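Local coordinates for protein RsfP (Uncultured bacterium, PDB 4GLF) that probably cleaves the glycosidic bond of a nucleoside with phosphate, releasing the free base and a sugar phosphate, at residues Ser95-Gly100 with Tyr214-Leu219. Sequence-based numbering, arbitrary orientation.
Sequences SVSAVG and YATLAL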
ATOM      1  N   SER A  95      23.789  -5.766   1.359  1.00 26.71           N
ATOM      2  CA  SER A  95      23.144  -4.575   0.824  1.00 28.20           C
ATOM      3  C   SER A  95      23.526  -3.324   1.651  1.00 30.71           C
ATOM      4  O   SER A  95      23.367  -3.294   2.875  1.00 30.46           O
ATOM      5  CB  SER A  95      21.637  -4.769   0.927  1.00 29.57           C
ATOM      6  OG  SER A  95      21.032  -3.499   0.589  1.00 38.25           O
ATOM      7  N   VAL A  96      23.991  -2.285   1.019  1.00 27.78           N
ATOM      8  CA  VAL A  96      24.468  -1.152   1.766  1.00 32.12           C
ATOM      9  C   VAL A  96      23.529  -0.023   1.463  1.00 35.85           C
ATOM     10  O   VAL A  96      23.268   0.267   0.290  1.00 35.02           O
ATOM     11  CB  VAL A  96      25.920  -0.793   1.359  1.00 36.31           C
ATOM     12  CG1 VAL A  96      26.390   0.471   2.068  1.00 39.05           C
ATOM     13  CG2 VAL A  96      26.869  -1.960   1.683  1.00 35.19           C
ATOM     14  N   SER A  97      22.948   0.612   2.486  1.00 36.54           N
ATOM     15  CA  SER A  97      22.002   1.682   2.162  1.00 36.73           C
ATOM     16  C   SER A  97      21.937   2.852   3.156  1.00 39.19           C
ATOM     17  O   SER A  97      22.220   2.679   4.364  1.00 36.54           O
ATOM     18  CB  SER A  97      20.627   1.094   1.866  1.00 44.73           C
ATOM     19  OG  SER A  97      20.017   0.647   3.037  1.00 49.06           O
ATOM     20  N   ALA A  98      21.595   4.039   2.653  1.00 31.85           N
ATOM     21  CA  ALA A  98      21.512   5.251   3.526  1.00 34.04           C
ATOM     22  C   ALA A  98      20.168   5.210   4.239  1.00 34.02           C
ATOM     23  O   ALA A  98      19.153   4.803   3.618  1.00 37.96           O
ATOM     24  CB  ALA A  98      21.685   6.543   2.683  1.00 32.47           C
ATOM     25  N   VAL A  99      20.122   5.561   5.535  1.00 30.18           N
ATOM     26  CA  VAL A  99      18.858   5.467   6.286  1.00 27.47           C
ATOM     27  C   VAL A  99      18.702   6.675   7.217  1.00 28.70           C
ATOM     28  O   VAL A  99      19.690   7.398   7.557  1.00 30.32           O
ATOM     29  CB  VAL A  99      18.665   4.130   7.127  1.00 25.47           C
ATOM     30  CG1 VAL A  99      18.609   2.888   6.237  1.00 25.24           C
ATOM     31  CG2 VAL A  99      19.753   4.006   8.191  1.00 24.62           C
ATOM     32  N   GLY A 100      17.449   6.969   7.541  1.00 28.06           N
ATOM     33  CA  GLY A 100      17.139   8.022   8.510  1.00 29.36           C
ATOM     34  C   GLY A 100      17.017   7.264   9.842  1.00 28.77           C
ATOM     35  O   GLY A 100      16.575   6.093   9.872  1.00 29.74           O
ATOM     36  N   TYR A 214      21.008 -12.821   2.598  1.00 28.87           N
ATOM     37  CA  TYR A 214      20.984 -11.388   2.355  1.00 27.04           C
ATOM     38  C   TYR A 214      20.971 -10.684   3.703  1.00 28.07           C
ATOM     39  O   TYR A 214      20.164 -11.018   4.565  1.00 27.32           O
ATOM     40  CB  TYR A 214      19.703 -11.026   1.584  1.00 28.34           C
ATOM     41  CG  TYR A 214      19.441  -9.519   1.345  1.00 26.11           C
ATOM     42  CD1 TYR A 214      18.733  -8.767   2.280  1.00 26.77           C
ATOM     43  CD2 TYR A 214      19.794  -8.910   0.160  1.00 25.60           C
ATOM     44  CE1 TYR A 214      18.496  -7.427   2.083  1.00 27.11           C
ATOM     45  CE2 TYR A 214      19.539  -7.568  -0.067  1.00 25.81           C
ATOM     46  CZ  TYR A 214      18.865  -6.839   0.884  1.00 29.64           C
ATOM     47  OH  TYR A 214      18.554  -5.496   0.711  1.00 26.02           O
ATOM     48  N   ALA A 215      21.796  -9.643   3.860  1.00 27.80           N
ATOM     49  CA  ALA A 215      21.766  -8.817   5.064  1.00 26.76           C
ATOM     50  C   ALA A 215      22.113  -7.369   4.721  1.00 29.46           C
ATOM     51  O   ALA A 215      22.657  -7.062   3.653  1.00 27.16           O
ATOM     52  CB  ALA A 215      22.628  -9.390   6.182  1.00 27.20           C
ATOM     53  N   THR A 216      21.743  -6.471   5.608  1.00 28.19           N
ATOM     54  CA  THR A 216      21.863  -5.049   5.295  1.00 30.30           C
ATOM     55  C   THR A 216      22.916  -4.392   6.215  1.00 26.92           C
ATOM     56  O   THR A 216      22.941  -4.633   7.428  1.00 25.83           O
ATOM     57  CB  THR A 216      20.469  -4.366   5.511  1.00 34.56           C
ATOM     58  OG1 THR A 216      19.538  -4.836   4.507  1.00 37.73           O
ATOM     59  CG2 THR A 216      20.585  -2.883   5.400  1.00 34.92           C
ATOM     60  N   LEU A 217      23.750  -3.572   5.631  1.00 25.91           N
ATOM     61  CA  LEU A 217      24.523  -2.590   6.382  1.00 29.67           C
ATOM     62  C   LEU A 217      23.929  -1.126   6.171  1.00 27.96           C
ATOM     63  O   LEU A 217      24.047  -0.519   5.064  1.00 31.20           O
ATOM     64  CB  LEU A 217      25.963  -2.599   5.852  1.00 30.62           C
ATOM     65  CG  LEU A 217      26.893  -1.513   6.445  1.00 32.39           C
ATOM     66  CD1 LEU A 217      27.075  -1.811   7.889  1.00 34.21           C
ATOM     67  CD2 LEU A 217      28.307  -1.573   5.837  1.00 33.35           C
ATOM     68  N   ALA A 218      23.300  -0.592   7.198  1.00 25.57           N
ATOM     69  CA  ALA A 218      22.559   0.676   7.063  1.00 29.30           C
ATOM     70  C   ALA A 218      23.465   1.816   7.542  1.00 29.17           C
ATOM     71  O   ALA A 218      24.103   1.666   8.576  1.00 31.63           O
ATOM     72  CB  ALA A 218      21.270   0.554   7.835  1.00 23.56           C
ATOM     73  N   LEU A 219      23.548   2.922   6.811  1.00 30.15           N
ATOM     74  CA  LEU A 219      24.386   4.041   7.183  1.00 29.77           C
ATOM     75  C   LEU A 219      23.481   5.197   7.563  1.00 30.06           C
ATOM     76  O   LEU A 219      22.764   5.748   6.740  1.00 29.13           O
ATOM     77  CB  LEU A 219      25.280   4.509   5.984  1.00 30.31           C
ATOM     78  CG  LEU A 219      25.975   3.372   5.195  1.00 30.69           C
ATOM     79  CD1 LEU A 219      26.729   3.970   4.005  1.00 33.00           C
ATOM     80  CD2 LEU A 219      26.950   2.661   6.161  1.00 30.97           C
TER
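Ser95 is hydrogen-bonded through its backbone to strand 213-221 and touched at its side chain by Tyr214. Its N-H points almost straight at Ala215 O (N to O 2.9 Å, 176° at the hydrogen), while Ser95 O takes the N-H of Leu217. Ser95 CB lies obliquely against the phenol, 3.2 Å from Tyr214 OH. With CG anti to the backbone N (chi1 175°), the tyrosine ring reaches forward along its own strand to this serine, and both hydroxyls hydrogen-bond to Glu203 OE1 on helix 200-209. A phenylalanine in place of Tyr214 would probably leave Glu203 OE1 without one of these hydroxyl partners and Ser95 CB without its closest contact across the strands. These are neighbouring parallel strands of the central mixed sheet of the nucleoside phosphorylase-like fold, deep inside the subunit, their short segments inclined at 39° by the sheet's twist yet in register. Further along, Leu219 makes two backbone hydrogen bonds: its N to Ser97 O at 2.8 Å, and its O to Val99 N at 2.9 Å, the latter donor standing above the carbonyl plane. On the face shared with Val96, Leu219 CD1 meets Val96 CG1 at 4.0 Å; helix 238-263 packs here, Ile253 against Val96 and Ala249 against Leu219. Beyond the Ser97-Ala218 pair, Val99 CG2 packs against Ala218 CB at 3.8 Å.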